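Local coordinates for protein fructose-bisphosphate aldolase (PDB 4TR9) that belongs to the class I fructose-bisphosphate aldolase family, folds as a TIM barrel, and in this four-chain assembly holds 38D in a pocket, at residues Ala23-Lys28 with Arg189-Val194; Gln44-Arg49 with Glu60-Tyr65; Arg66-Gly71 with Ala314-Thr319; Gly135-Cys140 with Ala182-Gln187. All coordinates share one frame; numbering follows the deposited sequence.

Interaction 1. Residues Ala23-Lys28 with Arg189-Val194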
loop_
_atom_site.group_PDB
_atom_site.type_symbol
_atom_site.label_atom_id
_atom_site.label_comp_id
_atom_site.label_asym_id
_atom_site.label_seq_id
_atom_site.Cartn_x
_atom_site.Cartn_y
_atom_site.Cartn_z
ATOM N N ALA A 23 -28.512 -5.569 1.434
ATOM C CA ALA A 23 -28.815 -4.146 1.527
ATOM C C ALA A 23 -30.084 -3.909 2.337
ATOM O O ALA A 23 -30.190 -2.925 3.071
ATOM C CB ALA A 23 -28.951 -3.542 0.139
ATOM N N THR A 24 -31.046 -4.817 2.198
ATOM C CA THR A 24 -32.305 -4.723 2.927
ATOM C C THR A 24 -32.092 -4.931 4.423
ATOM O O THR A 24 -32.576 -4.150 5.242
ATOM C CB THR A 24 -33.334 -5.753 2.415
ATOM O OG1 THR A 24 -33.661 -5.468 1.049
ATOM C CG2 THR A 24 -34.602 -5.704 3.254
ATOM N N THR A 25 -31.360 -5.986 4.767
ATOM C CA THR A 25 -31.090 -6.325 6.160
ATOM C C THR A 25 -30.272 -5.239 6.853
ATOM O O THR A 25 -30.525 -4.902 8.011
ATOM C CB THR A 25 -30.347 -7.670 6.272
ATOM O OG1 THR A 25 -31.107 -8.695 5.621
ATOM C CG2 THR A 25 -30.136 -8.051 7.730
ATOM N N ALA A 26 -29.296 -4.691 6.136
ATOM C CA ALA A 26 -28.422 -3.659 6.684
ATOM C C ALA A 26 -29.194 -2.393 7.048
ATOM O O ALA A 26 -28.987 -1.818 8.116
ATOM C CB ALA A 26 -27.312 -3.332 5.698
ATOM N N GLN A 27 -30.080 -1.964 6.156
ATOM C CA GLN A 27 -30.881 -0.767 6.388
ATOM C C GLN A 27 -31.936 -1.014 7.463
ATOM O O GLN A 27 -32.286 -0.113 8.225
ATOM C CB GLN A 27 -31.545 -0.307 5.087
ATOM C CG GLN A 27 -32.402 0.944 5.224
ATOM C CD GLN A 27 -31.596 2.174 5.599
ATOM O OE1 GLN A 27 -30.407 2.272 5.290
ATOM N NE2 GLN A 27 -32.240 3.120 6.272
ATOM N N LYS A 28 -32.429 -2.247 7.522
ATOM C CA LYS A 28 -33.469 -2.619 8.473
ATOM C C LYS A 28 -32.925 -2.688 9.899
ATOM O O LYS A 28 -33.642 -2.410 10.861
ATOM C CB LYS A 28 -34.091 -3.957 8.069
ATOM C CG LYS A 28 -35.302 -4.378 8.885
ATOM C CD LYS A 28 -36.108 -5.435 8.143
ATOM C CE LYS A 28 -35.215 -6.555 7.625
ATOM N NZ LYS A 28 -35.962 -7.533 6.786
ATOM N N ARG A 189 -24.587 -14.738 2.372
ATOM C CA ARG A 189 -25.845 -14.082 2.724
ATOM C C ARG A 189 -25.920 -13.636 4.186
ATOM O O ARG A 189 -26.944 -13.815 4.845
ATOM C CB ARG A 189 -27.023 -15.009 2.408
ATOM C CG ARG A 189 -27.114 -15.413 0.944
ATOM C CD ARG A 189 -28.180 -16.478 0.722
ATOM N NE ARG A 189 -27.830 -17.745 1.357
ATOM C CZ ARG A 189 -28.598 -18.829 1.337
ATOM N NH1 ARG A 189 -28.197 -19.940 1.941
ATOM N NH2 ARG A 189 -29.768 -18.805 0.712
ATOM N N LEU A 190 -24.836 -13.050 4.687
ATOM C CA LEU A 190 -24.821 -12.493 6.038
ATOM C C LEU A 190 -24.252 -11.079 6.040
ATOM O O LEU A 190 -23.195 -10.828 5.461
ATOM C CB LEU A 190 -24.011 -13.379 6.987
ATOM C CG LEU A 190 -24.594 -14.739 7.372
ATOM C CD1 LEU A 190 -23.690 -15.435 8.379
ATOM C CD2 LEU A 190 -26.001 -14.591 7.928
ATOM N N VAL A 191 -24.956 -10.158 6.691
ATOM C CA VAL A 191 -24.491 -8.781 6.806
ATOM C C VAL A 191 -23.377 -8.674 7.841
ATOM O O VAL A 191 -23.589 -8.949 9.021
ATOM C CB VAL A 191 -25.636 -7.823 7.188
ATOM C CG1 VAL A 191 -25.087 -6.443 7.519
ATOM C CG2 VAL A 191 -26.656 -7.743 6.065
ATOM N N PRO A 192 -22.178 -8.277 7.399
ATOM C CA PRO A 192 -21.037 -8.183 8.311
ATOM C C PRO A 192 -21.013 -6.885 9.113
ATOM O O PRO A 192 -21.104 -5.798 8.539
ATOM C CB PRO A 192 -19.837 -8.258 7.368
ATOM C CG PRO A 192 -20.331 -7.653 6.099
ATOM C CD PRO A 192 -21.799 -7.986 6.005
ATOM N N ILE A 193 -20.902 -7.004 10.430
ATOM C CA ILE A 193 -20.694 -5.839 11.278
ATOM C C ILE A 193 -19.202 -5.672 11.542
ATOM O O ILE A 193 -18.605 -6.427 12.312
ATOM C CB ILE A 193 -21.454 -5.950 12.610
ATOM C CG1 ILE A 193 -22.963 -5.975 12.359
ATOM C CG2 ILE A 193 -21.098 -4.791 13.524
ATOM C CD1 ILE A 193 -23.791 -5.917 13.623
ATOM N N VAL A 194 -18.602 -4.687 10.882
ATOM C CA VAL A 194 -17.174 -4.433 11.012
ATOM C C VAL A 194 -16.878 -3.654 12.288
ATOM O O VAL A 194 -17.301 -2.509 12.436
ATOM C CB VAL A 194 -16.633 -3.659 9.798
ATOM C CG1 VAL A 194 -15.146 -3.393 9.957
ATOM C CG2 VAL A 194 -16.912 -4.429 8.517
#

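Interaction 2. Residues Gln44-Arg49 with Glu60-Tyr65. With 38D (N'-[(E)-(2,4-dichlorophenyl)methylidene]-3,4-dihydroxybenzohydrazide), chain K.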
loop_
_atom_site.group_PDB
_atom_site.type_symbol
_atom_site.label_atom_id
_atom_site.label_comp_id
_atom_site.label_asym_id
_atom_site.label_seq_id
_atom_site.Cartn_x
_atom_site.Cartn_y
_atom_site.Cartn_z
ATOM N N GLN A 44 -16.709 -17.369 29.287
ATOM C CA GLN A 44 -15.869 -16.719 30.287
ATOM C C GLN A 44 -16.239 -15.247 30.450
ATOM O O GLN A 44 -15.951 -14.637 31.479
ATOM C CB GLN A 44 -14.391 -16.852 29.915
ATOM C CG GLN A 44 -14.015 -16.180 28.605
ATOM C CD GLN A 44 -12.536 -16.297 28.294
ATOM O OE1 GLN A 44 -11.803 -17.020 28.969
ATOM N NE2 GLN A 44 -12.089 -15.582 27.267
ATOM N N THR A 45 -16.880 -14.683 29.430
ATOM C CA THR A 45 -17.295 -13.285 29.465
ATOM C C THR A 45 -18.576 -13.116 30.274
ATOM O O THR A 45 -18.674 -12.228 31.122
ATOM C CB THR A 45 -17.518 -12.722 28.048
ATOM O OG1 THR A 45 -16.319 -12.868 27.277
ATOM C CG2 THR A 45 -17.897 -11.251 28.113
ATOM N N ILE A 46 -19.553 -13.978 30.010
ATOM C CA ILE A 46 -20.827 -13.932 30.717
ATOM C C ILE A 46 -20.654 -14.409 32.158
ATOM O O ILE A 46 -21.494 -14.143 33.017
ATOM C CB ILE A 46 -21.899 -14.791 30.003
ATOM C CG1 ILE A 46 -23.305 -14.400 30.465
ATOM C CG2 ILE A 46 -21.640 -16.273 30.224
ATOM C CD1 ILE A 46 -23.669 -12.965 30.159
ATOM N N LYS A 47 -19.551 -15.106 32.416
ATOM C CA LYS A 47 -19.243 -15.592 33.756
ATOM C C LYS A 47 -18.986 -14.433 34.709
ATOM O O LYS A 47 -19.518 -14.399 35.818
ATOM C CB LYS A 47 -18.029 -16.520 33.730
ATOM C CG LYS A 47 -17.575 -16.965 35.110
ATOM C CD LYS A 47 -16.291 -17.769 35.044
ATOM C CE LYS A 47 -15.827 -18.167 36.435
ATOM N NZ LYS A 47 -16.826 -19.025 37.129
ATOM N N LYS A 48 -18.170 -13.482 34.265
ATOM C CA LYS A 48 -17.814 -12.327 35.080
ATOM C C LYS A 48 -19.026 -11.443 35.363
ATOM O O LYS A 48 -19.006 -10.621 36.278
ATOM C CB LYS A 48 -16.715 -11.511 34.397
ATOM C CG LYS A 48 -15.440 -12.297 34.133
ATOM C CD LYS A 48 -14.368 -11.423 33.504
ATOM C CE LYS A 48 -13.105 -12.221 33.225
ATOM N NZ LYS A 48 -12.558 -12.844 34.462
ATOM N N ARG A 49 -20.080 -11.617 34.570
ATOM C CA ARG A 49 -21.329 -10.897 34.789
ATOM C C ARG A 49 -22.142 -11.562 35.893
ATOM O O ARG A 49 -22.665 -10.890 36.781
ATOM C CB ARG A 49 -22.145 -10.830 33.498
ATOM C CG ARG A 49 -21.403 -10.185 32.344
ATOM C CD ARG A 49 -20.998 -8.763 32.684
ATOM N NE ARG A 49 -19.854 -8.323 31.892
ATOM C CZ ARG A 49 -18.599 -8.330 32.327
ATOM N NH1 ARG A 49 -17.619 -7.913 31.538
ATOM N NH2 ARG A 49 -18.325 -8.748 33.556
ATOM N N GLU A 60 -28.114 -23.500 32.370
ATOM C CA GLU A 60 -29.498 -23.157 32.673
ATOM C C GLU A 60 -29.646 -21.660 32.915
ATOM O O GLU A 60 -30.623 -21.048 32.485
ATOM C CB GLU A 60 -30.001 -23.937 33.892
ATOM C CG GLU A 60 -30.340 -25.397 33.616
ATOM C CD GLU A 60 -29.110 -26.273 33.469
ATOM O OE1 GLU A 60 -28.024 -25.858 33.926
ATOM O OE2 GLU A 60 -29.230 -27.377 32.899
ATOM N N ASN A 61 -28.673 -21.074 33.605
ATOM C CA ASN A 61 -28.706 -19.649 33.911
ATOM C C ASN A 61 -28.456 -18.784 32.680
ATOM O O ASN A 61 -29.078 -17.734 32.518
ATOM C CB ASN A 61 -27.683 -19.312 34.997
ATOM C CG ASN A 61 -28.059 -19.888 36.346
ATOM O OD1 ASN A 61 -29.222 -20.205 36.597
ATOM N ND2 ASN A 61 -27.075 -20.020 37.228
ATOM N N ARG A 62 -27.543 -19.224 31.820
ATOM C CA ARG A 62 -27.269 -18.513 30.578
ATOM C C ARG A 62 -28.502 -18.526 29.684
ATOM O O ARG A 62 -28.847 -17.516 29.070
ATOM C CB ARG A 62 -26.076 -19.130 29.843
ATOM C CG ARG A 62 -24.748 -18.959 30.562
ATOM C CD ARG A 62 -23.582 -19.325 29.658
ATOM N NE ARG A 62 -23.635 -20.718 29.226
ATOM C CZ ARG A 62 -23.036 -21.719 29.863
ATOM N NH1 ARG A 62 -23.136 -22.956 29.399
ATOM N NH2 ARG A 62 -22.335 -21.482 30.963
ATOM N N ALA A 63 -29.166 -19.674 29.623
ATOM C CA ALA A 63 -30.402 -19.800 28.862
ATOM C C ALA A 63 -31.497 -18.934 29.477
ATOM O O ALA A 63 -32.215 -18.232 28.767
ATOM C CB ALA A 63 -30.843 -21.252 28.798
ATOM N N SER A 64 -31.611 -18.985 30.801
ATOM C CA SER A 64 -32.628 -18.222 31.519
ATOM C C SER A 64 -32.443 -16.719 31.336
ATOM O O SER A 64 -33.416 -15.983 31.161
ATOM C CB SER A 64 -32.603 -18.569 33.009
ATOM O OG SER A 64 -32.839 -19.950 33.218
ATOM N N TYR A 65 -31.195 -16.268 31.373
ATOM C CA TYR A 65 -30.905 -14.845 31.259
ATOM C C TYR A 65 -31.208 -14.313 29.864
ATOM O O TYR A 65 -31.838 -13.267 29.716
ATOM C CB TYR A 65 -29.446 -14.557 31.612
ATOM C CG TYR A 65 -29.052 -13.126 31.340
ATOM C CD1 TYR A 65 -29.711 -12.077 31.965
ATOM C CD2 TYR A 65 -28.029 -12.823 30.453
ATOM C CE1 TYR A 65 -29.363 -10.766 31.718
ATOM C CE2 TYR A 65 -27.670 -11.513 30.201
ATOM C CZ TYR A 65 -28.341 -10.491 30.837
ATOM O OH TYR A 65 -27.993 -9.185 30.594
HETATM N N12 38D K . -14.338 -10.071 25.727
HETATM C C13 38D K . -13.999 -9.026 26.651
HETATM C C15 38D K . -12.461 -10.664 27.736
HETATM C C17 38D K . -10.470 -9.991 28.885
HETATM C C20 38D K . -11.873 -8.328 27.880
HETATM C C01 38D K . -17.198 -8.119 23.148
HETATM C C02 38D K . -18.129 -7.433 22.368
HETATM O O03 38D K . -17.931 -6.082 22.009
HETATM C C04 38D K . -19.273 -8.089 21.936
HETATM C C05 38D K . -19.487 -9.413 22.275
HETATM C C06 38D K . -18.564 -10.095 23.049
HETATM O O07 38D K . -20.233 -7.417 21.145
HETATM C C08 38D K . -17.422 -9.450 23.476
HETATM C C09 38D K . -16.431 -10.236 24.340
HETATM O O10 38D K . -16.611 -11.431 24.544
HETATM N N11 38D K . -15.318 -9.519 24.899
HETATM C C14 38D K . -12.734 -9.341 27.443
HETATM C C16 38D K . -11.324 -10.994 28.457
HETATM CL CL1 38D K . -9.050 -10.434 29.789
HETATM C C19 38D K . -10.734 -8.661 28.603
HETATM CL CL2 38D K . -12.187 -6.648 27.535
#

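Interaction 3. Residues Arg66-Gly71 with Ala314-Thr319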
loop_
_atom_site.group_PDB
_atom_site.type_symbol
_atom_site.label_atom_id
_atom_site.label_comp_id
_atom_site.label_asym_id
_atom_site.label_seq_id
_atom_site.Cartn_x
_atom_site.Cartn_y
_atom_site.Cartn_z
ATOM N N ARG A 66 -30.752 -15.031 28.843
ATOM C CA ARG A 66 -30.990 -14.631 27.461
ATOM C C ARG A 66 -32.468 -14.757 27.108
ATOM O O ARG A 66 -32.963 -14.082 26.208
ATOM C CB ARG A 66 -30.139 -15.468 26.503
ATOM C CG ARG A 66 -28.932 -14.726 25.942
ATOM C CD ARG A 66 -27.978 -14.288 27.043
ATOM N NE ARG A 66 -27.077 -15.361 27.451
ATOM C CZ ARG A 66 -25.841 -15.515 26.988
ATOM N NH1 ARG A 66 -25.090 -16.521 27.415
ATOM N NH2 ARG A 66 -25.353 -14.661 26.098
ATOM N N ASP A 67 -33.169 -15.629 27.827
ATOM C CA ASP A 67 -34.610 -15.777 27.653
ATOM C C ASP A 67 -35.320 -14.543 28.194
ATOM O O ASP A 67 -36.333 -14.104 27.651
ATOM C CB ASP A 67 -35.120 -17.035 28.359
ATOM C CG ASP A 67 -36.633 -17.076 28.458
ATOM O OD1 ASP A 67 -37.283 -17.499 27.479
ATOM O OD2 ASP A 67 -37.173 -16.688 29.515
ATOM N N LEU A 68 -34.774 -13.990 29.272
ATOM C CA LEU A 68 -35.315 -12.785 29.885
ATOM C C LEU A 68 -35.195 -11.601 28.936
ATOM O O LEU A 68 -36.095 -10.767 28.846
ATOM C CB LEU A 68 -34.593 -12.491 31.205
ATOM C CG LEU A 68 -35.009 -11.274 32.036
ATOM C CD1 LEU A 68 -34.845 -11.585 33.509
ATOM C CD2 LEU A 68 -34.192 -10.043 31.672
ATOM N N LEU A 69 -34.072 -11.537 28.228
ATOM C CA LEU A 69 -33.814 -10.447 27.297
ATOM C C LEU A 69 -34.689 -10.550 26.054
ATOM O O LEU A 69 -35.395 -9.607 25.699
ATOM C CB LEU A 69 -32.338 -10.428 26.891
ATOM C CG LEU A 69 -31.306 -10.214 28.001
ATOM C CD1 LEU A 69 -29.896 -10.310 27.441
ATOM C CD2 LEU A 69 -31.521 -8.873 28.685
ATOM N N PHE A 70 -34.645 -11.706 25.400
ATOM C CA PHE A 70 -35.302 -11.878 24.110
ATOM C C PHE A 70 -36.800 -12.112 24.262
ATOM O O PHE A 70 -37.565 -11.925 23.316
ATOM C CB PHE A 70 -34.664 -13.039 23.340
ATOM C CG PHE A 70 -33.165 -12.950 23.240
ATOM C CD1 PHE A 70 -32.527 -11.719 23.218
ATOM C CD2 PHE A 70 -32.394 -14.098 23.173
ATOM C CE1 PHE A 70 -31.152 -11.636 23.134
ATOM C CE2 PHE A 70 -31.017 -14.020 23.088
ATOM C CZ PHE A 70 -30.397 -12.788 23.070
ATOM N N GLY A 71 -37.216 -12.518 25.458
ATOM C CA GLY A 71 -38.618 -12.775 25.727
ATOM C C GLY A 71 -39.354 -11.538 26.204
ATOM O O GLY A 71 -40.514 -11.613 26.606
ATOM N N ALA A 314 -26.479 -3.917 32.025
ATOM C CA ALA A 314 -25.833 -3.719 33.320
ATOM C C ALA A 314 -26.843 -3.624 34.463
ATOM O O ALA A 314 -26.698 -4.295 35.485
ATOM C CB ALA A 314 -24.957 -2.477 33.289
ATOM N N SER A 315 -27.866 -2.794 34.285
ATOM C CA SER A 315 -28.880 -2.605 35.316
ATOM C C SER A 315 -29.878 -3.757 35.341
ATOM O O SER A 315 -30.506 -4.022 36.366
ATOM C CB SER A 315 -29.615 -1.280 35.107
ATOM O OG SER A 315 -28.746 -0.179 35.298
ATOM N N VAL A 316 -30.023 -4.437 34.208
ATOM C CA VAL A 316 -30.933 -5.572 34.106
ATOM C C VAL A 316 -30.462 -6.723 34.987
ATOM O O VAL A 316 -31.245 -7.310 35.735
ATOM C CB VAL A 316 -31.064 -6.061 32.653
ATOM C CG1 VAL A 316 -31.936 -7.304 32.585
ATOM C CG2 VAL A 316 -31.631 -4.960 31.775
ATOM N N LEU A 317 -29.175 -7.035 34.893
ATOM C CA LEU A 317 -28.569 -8.092 35.694
ATOM C C LEU A 317 -28.672 -7.796 37.188
ATOM O O LEU A 317 -28.926 -8.696 37.990
ATOM C CB LEU A 317 -27.104 -8.283 35.296
ATOM C CG LEU A 317 -26.839 -9.024 33.985
ATOM C CD1 LEU A 317 -25.476 -8.657 33.426
ATOM C CD2 LEU A 317 -26.935 -10.524 34.207
ATOM N N ASN A 318 -28.477 -6.533 37.554
ATOM C CA ASN A 318 -28.559 -6.120 38.950
ATOM C C ASN A 318 -29.969 -6.264 39.508
ATOM O O ASN A 318 -30.153 -6.560 40.689
ATOM C CB ASN A 318 -28.087 -4.674 39.109
ATOM C CG ASN A 318 -26.613 -4.504 38.800
ATOM O OD1 ASN A 318 -25.802 -5.384 39.088
ATOM N ND2 ASN A 318 -26.259 -3.368 38.212
ATOM N N THR A 319 -30.962 -6.051 38.653
ATOM C CA THR A 319 -32.358 -6.159 39.058
ATOM C C THR A 319 -32.796 -7.619 39.114
ATOM O O THR A 319 -33.491 -8.037 40.039
ATOM C CB THR A 319 -33.281 -5.384 38.100
ATOM O OG1 THR A 319 -32.853 -4.019 38.022
ATOM C CG2 THR A 319 -34.721 -5.430 38.585
#

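Interaction 4. Residues Gly135-Cys140 with Ala182-Gln187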
loop_
_atom_site.group_PDB
_atom_site.type_symbol
_atom_site.label_atom_id
_atom_site.label_comp_id
_atom_site.label_asym_id
_atom_site.label_seq_id
_atom_site.Cartn_x
_atom_site.Cartn_y
_atom_site.Cartn_z
ATOM N N GLY A 135 -12.722 -21.973 8.199
ATOM C CA GLY A 135 -14.030 -22.598 8.248
ATOM C C GLY A 135 -15.152 -21.608 8.494
ATOM O O GLY A 135 -16.254 -21.994 8.885
ATOM N N LEU A 136 -14.873 -20.329 8.263
ATOM C CA LEU A 136 -15.861 -19.277 8.477
ATOM C C LEU A 136 -17.036 -19.410 7.516
ATOM O O LEU A 136 -18.192 -19.256 7.913
ATOM C CB LEU A 136 -15.217 -17.896 8.329
ATOM C CG LEU A 136 -16.155 -16.695 8.470
ATOM C CD1 LEU A 136 -16.844 -16.705 9.826
ATOM C CD2 LEU A 136 -15.402 -15.390 8.262
ATOM N N ALA A 137 -16.736 -19.701 6.254
ATOM C CA ALA A 137 -17.766 -19.845 5.230
ATOM C C ALA A 137 -18.709 -21.001 5.549
ATOM O O ALA A 137 -19.904 -20.939 5.257
ATOM C CB ALA A 137 -17.128 -20.044 3.864
ATOM N N GLU A 138 -18.165 -22.052 6.153
ATOM C CA GLU A 138 -18.959 -23.215 6.526
ATOM C C GLU A 138 -19.880 -22.891 7.697
ATOM O O GLU A 138 -21.019 -23.355 7.748
ATOM C CB GLU A 138 -18.053 -24.399 6.875
ATOM C CG GLU A 138 -17.438 -25.097 5.668
ATOM C CD GLU A 138 -16.438 -24.230 4.924
ATOM O OE1 GLU A 138 -15.785 -23.383 5.570
ATOM O OE2 GLU A 138 -16.309 -24.392 3.692
ATOM N N ARG A 139 -19.384 -22.088 8.633
ATOM C CA ARG A 139 -20.174 -21.697 9.794
ATOM C C ARG A 139 -21.266 -20.705 9.407
ATOM O O ARG A 139 -22.353 -20.715 9.982
ATOM C CB ARG A 139 -19.279 -21.099 10.882
ATOM C CG ARG A 139 -18.253 -22.071 11.438
ATOM C CD ARG A 139 -17.645 -21.558 12.733
ATOM N NE ARG A 139 -17.043 -20.237 12.578
ATOM C CZ ARG A 139 -15.797 -20.028 12.167
ATOM N NH1 ARG A 139 -15.332 -18.791 12.057
ATOM N NH2 ARG A 139 -15.016 -21.055 11.861
ATOM N N CYS A 140 -20.971 -19.851 8.430
ATOM C CA CYS A 140 -21.949 -18.885 7.942
ATOM C C CYS A 140 -23.172 -19.588 7.362
ATOM O O CYS A 140 -24.308 -19.181 7.612
ATOM C CB CYS A 140 -21.323 -17.964 6.891
ATOM S SG CYS A 140 -20.151 -16.752 7.542
ATOM N N ALA A 182 -15.607 -9.790 6.257
ATOM C CA ALA A 182 -16.792 -9.150 5.707
ATOM C C ALA A 182 -17.157 -9.718 4.338
ATOM O O ALA A 182 -18.334 -9.863 4.014
ATOM C CB ALA A 182 -16.585 -7.647 5.622
ATOM N N SER A 183 -16.144 -10.047 3.541
ATOM C CA SER A 183 -16.373 -10.588 2.205
ATOM C C SER A 183 -16.973 -11.989 2.263
ATOM O O SER A 183 -17.862 -12.328 1.481
ATOM C CB SER A 183 -15.069 -10.610 1.406
ATOM O OG SER A 183 -14.118 -11.473 2.004
ATOM N N ILE A 184 -16.479 -12.798 3.196
ATOM C CA ILE A 184 -16.949 -14.168 3.362
ATOM C C ILE A 184 -18.412 -14.201 3.800
ATOM O O ILE A 184 -19.198 -15.015 3.312
ATOM C CB ILE A 184 -16.083 -14.933 4.384
ATOM C CG1 ILE A 184 -14.627 -14.973 3.917
ATOM C CG2 ILE A 184 -16.609 -16.344 4.591
ATOM C CD1 ILE A 184 -13.681 -15.606 4.913
ATOM N N CYS A 185 -18.773 -13.302 4.711
ATOM C CA CYS A 185 -20.146 -13.217 5.200
ATOM C C CYS A 185 -21.119 -12.825 4.095
ATOM O O CYS A 185 -22.181 -13.432 3.948
ATOM C CB CYS A 185 -20.243 -12.219 6.353
ATOM S SG CYS A 185 -19.439 -12.768 7.871
ATOM N N GLN A 186 -20.754 -11.807 3.321
ATOM C CA GLN A 186 -21.596 -11.342 2.225
ATOM C C GLN A 186 -21.765 -12.428 1.168
ATOM O O GLN A 186 -22.813 -12.532 0.533
ATOM C CB GLN A 186 -21.010 -10.075 1.597
ATOM C CG GLN A 186 -21.007 -8.878 2.532
ATOM C CD GLN A 186 -20.630 -7.587 1.838
ATOM O OE1 GLN A 186 -19.984 -7.596 0.789
ATOM N NE2 GLN A 186 -21.038 -6.462 2.416
ATOM N N GLN A 187 -20.728 -13.239 0.992
ATOM C CA GLN A 187 -20.776 -14.356 0.059
ATOM C C GLN A 187 -21.815 -15.380 0.503
ATOM O O GLN A 187 -22.457 -16.029 -0.322
ATOM C CB GLN A 187 -19.402 -15.017 -0.059
ATOM C CG GLN A 187 -19.310 -16.075 -1.145
ATOM C CD GLN A 187 -18.014 -16.861 -1.084
ATOM O OE1 GLN A 187 -17.484 -17.124 -0.004
ATOM N NE2 GLN A 187 -17.496 -17.237 -2.247
#

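Interaction 1. Residues Ala23-Lys28 with Arg189-Val194
A small apolar contact, in which T25 and A26 of helix 16-29 receive V191, joins a helix that precedes the barrel to the first residue of the strand 191-198. Only 113 Å² is buried in all, and V191 supplies more than half of it. Both methyls of the valine are used. CG2 comes alongside the threonine, 3.7 Å from T25 CB and 3.9 Å from T25 CG2, and also lies 4.0 Å from A26 N. The other branch, CG1, meets the alanine methyl, with V191 CG1 4.2 Å from A26 CB. T25 can present carbon here because CG2 stands anti to the backbone N, while its hydroxyl turns back along the helix to bond to E21 O. The polar atom is thus satisfied within its own helix, and no hydrogen bond crosses the contact. The T25 and V191 side chains run past one another in opposite senses, and all three touching residues are buried. V191 itself is held in the sheet by backbone bonds to R149 and A151 and packs on F150 of strand 150-157. A26 also touches P273, just before strand 274-277, so the helix spans the starts of two barrel strands.

Interaction 2. Residues Gln44-Arg49 with Glu60-Tyr65
I46 carries this contact, with R62 and Y65 as its partners, and the three pack two helices of one beta-alpha-beta crossover. Helices 43-52 and 59-70 both lie in the chain between the parallel, adjacent barrel strands 35-39 and 79-84. The isoleucine sends two different branches to two different residues. Its CG2 methyl meets the aliphatic part of the arginine, with I46 CG2 3.7 Å from R62 CD and 4.1 Å from R62 CG. The other branch, with CG1 anti to the backbone N (chi1 -162°), carries CD1 toward the tyrosine, where I46 CD1 lies 4.3 Å from Y65 CE2 and approaches the ring obliquely. The polar ends look elsewhere. R62 bends at chi3 (-61°), and its NE forms a salt bridge to E87 while NH2 bonds to N57; the hydroxyl of Y65 is tied to Q313. Each long side chain therefore gives I46 carbon while its polar tip is satisfied outside the contact. One residue along from I46, T45 belongs to the 38D pocket. Its hydroxyl is also bonded to S42 OG, and a bond to the ligand is possible but not settled, with T45 OG1 3.1 Å from O10 of 38D.

Interaction 3. Residues Arg66-Gly71 with Ala314-Thr319
No ring or other flat group faces L68, L69 or V316 across this contact: the meeting is wholly between aliphatic branches. Of the flat groups in 66-71, the F70 ring packs on L102 and L103, and the D67 carboxylate bonds N93 through OD1. At the centre stands V316 of helix 310-320, whose CG1 serves both leucines of helix 59-70. V316 CG1 is 3.7 Å from L68 CD2 and 4.2 Å from L69 CD2. That methyl is placed anti to its backbone N (chi1 176°), which extends it toward the leucines, and the L68 and V316 side chains pass alongside one another, running opposite ways. Helix 59-70 lies in the connection after the first strand, 35-39, and helix 310-320 directly follows the last, 303-308; these strands are sheet neighbours, so the contact lies where the barrel closes. Helix 327-346 adds V327 against L68 and L334 against L69. Beside the valine, T319 OG1 donates to S315 O at 2.9 Å, and the same carbonyl takes T319 N from its opposite face. Because no hydrogen bond or charge pair links the segments, contact here rests on a small patch of dispersion packing between methyl groups, 81 Å² in all.

Interaction 4. Residues Gly135-Cys140 with Ala182-Gln187
Two successive outer helices of the TIM barrel pack through L136, A137 and C140 on one side and I184 and C185 on the other. Helix 136-146 comes before strand 150-157 and helix 168-187 after it. Their short segments run broadly the same way, with axes 9.2 Å apart and a signed crossing angle of -37°. I184 is the main intruder, and it uses both branches. Its CG2, anti to the backbone N, presses on the backbone of the opposite helix, with I184 CG2 3.7 Å from A137 CA and 3.8 Å from A137 CB; the small alanine permits such close approach. Its CD1 reaches instead for the leucine, 3.8 Å from L136 CD2, and the two side chains meet at a slant. C140, a turn after L136, meets C185, the residue after I184: C140 SG and C185 SG lie 4.1 Å apart, a van der Waals contact and no disulfide. R139 points another way: its guanidinium lies with one face on L136 CA and hydrogen-bonds to G132 O and D134 O. C185 also touches P192 of strand 191-198, while P122 of the second subunit packs on S183 and Q187. Successive helices side by side outside a parallel sheet, with the strand between them inside, are characteristic of the beta/alpha barrel.

The four contacts form two clusters. Interactions 1 and 4 touch: L190 N lies 2.8 Å from C185 O, probably hydrogen-bonded, in the Schellman motif that ends helix 168-187 with R189 at positive phi and leads into strand 191-198. Interactions 2 and 3 share helix 59-70 and are joined by packing of Y65 CE1 on L317 CD2 at 3.5 Å. The clusters themselves do not meet, their nearest atoms being about 13 Å apart between interactions 1 and 3 and about 17 Å between 3 and 4. Interaction 2 alone holds a residue of the 38D pocket, T45, whereas the L69 side chain of interaction 3 is about 12 Å from the ligand.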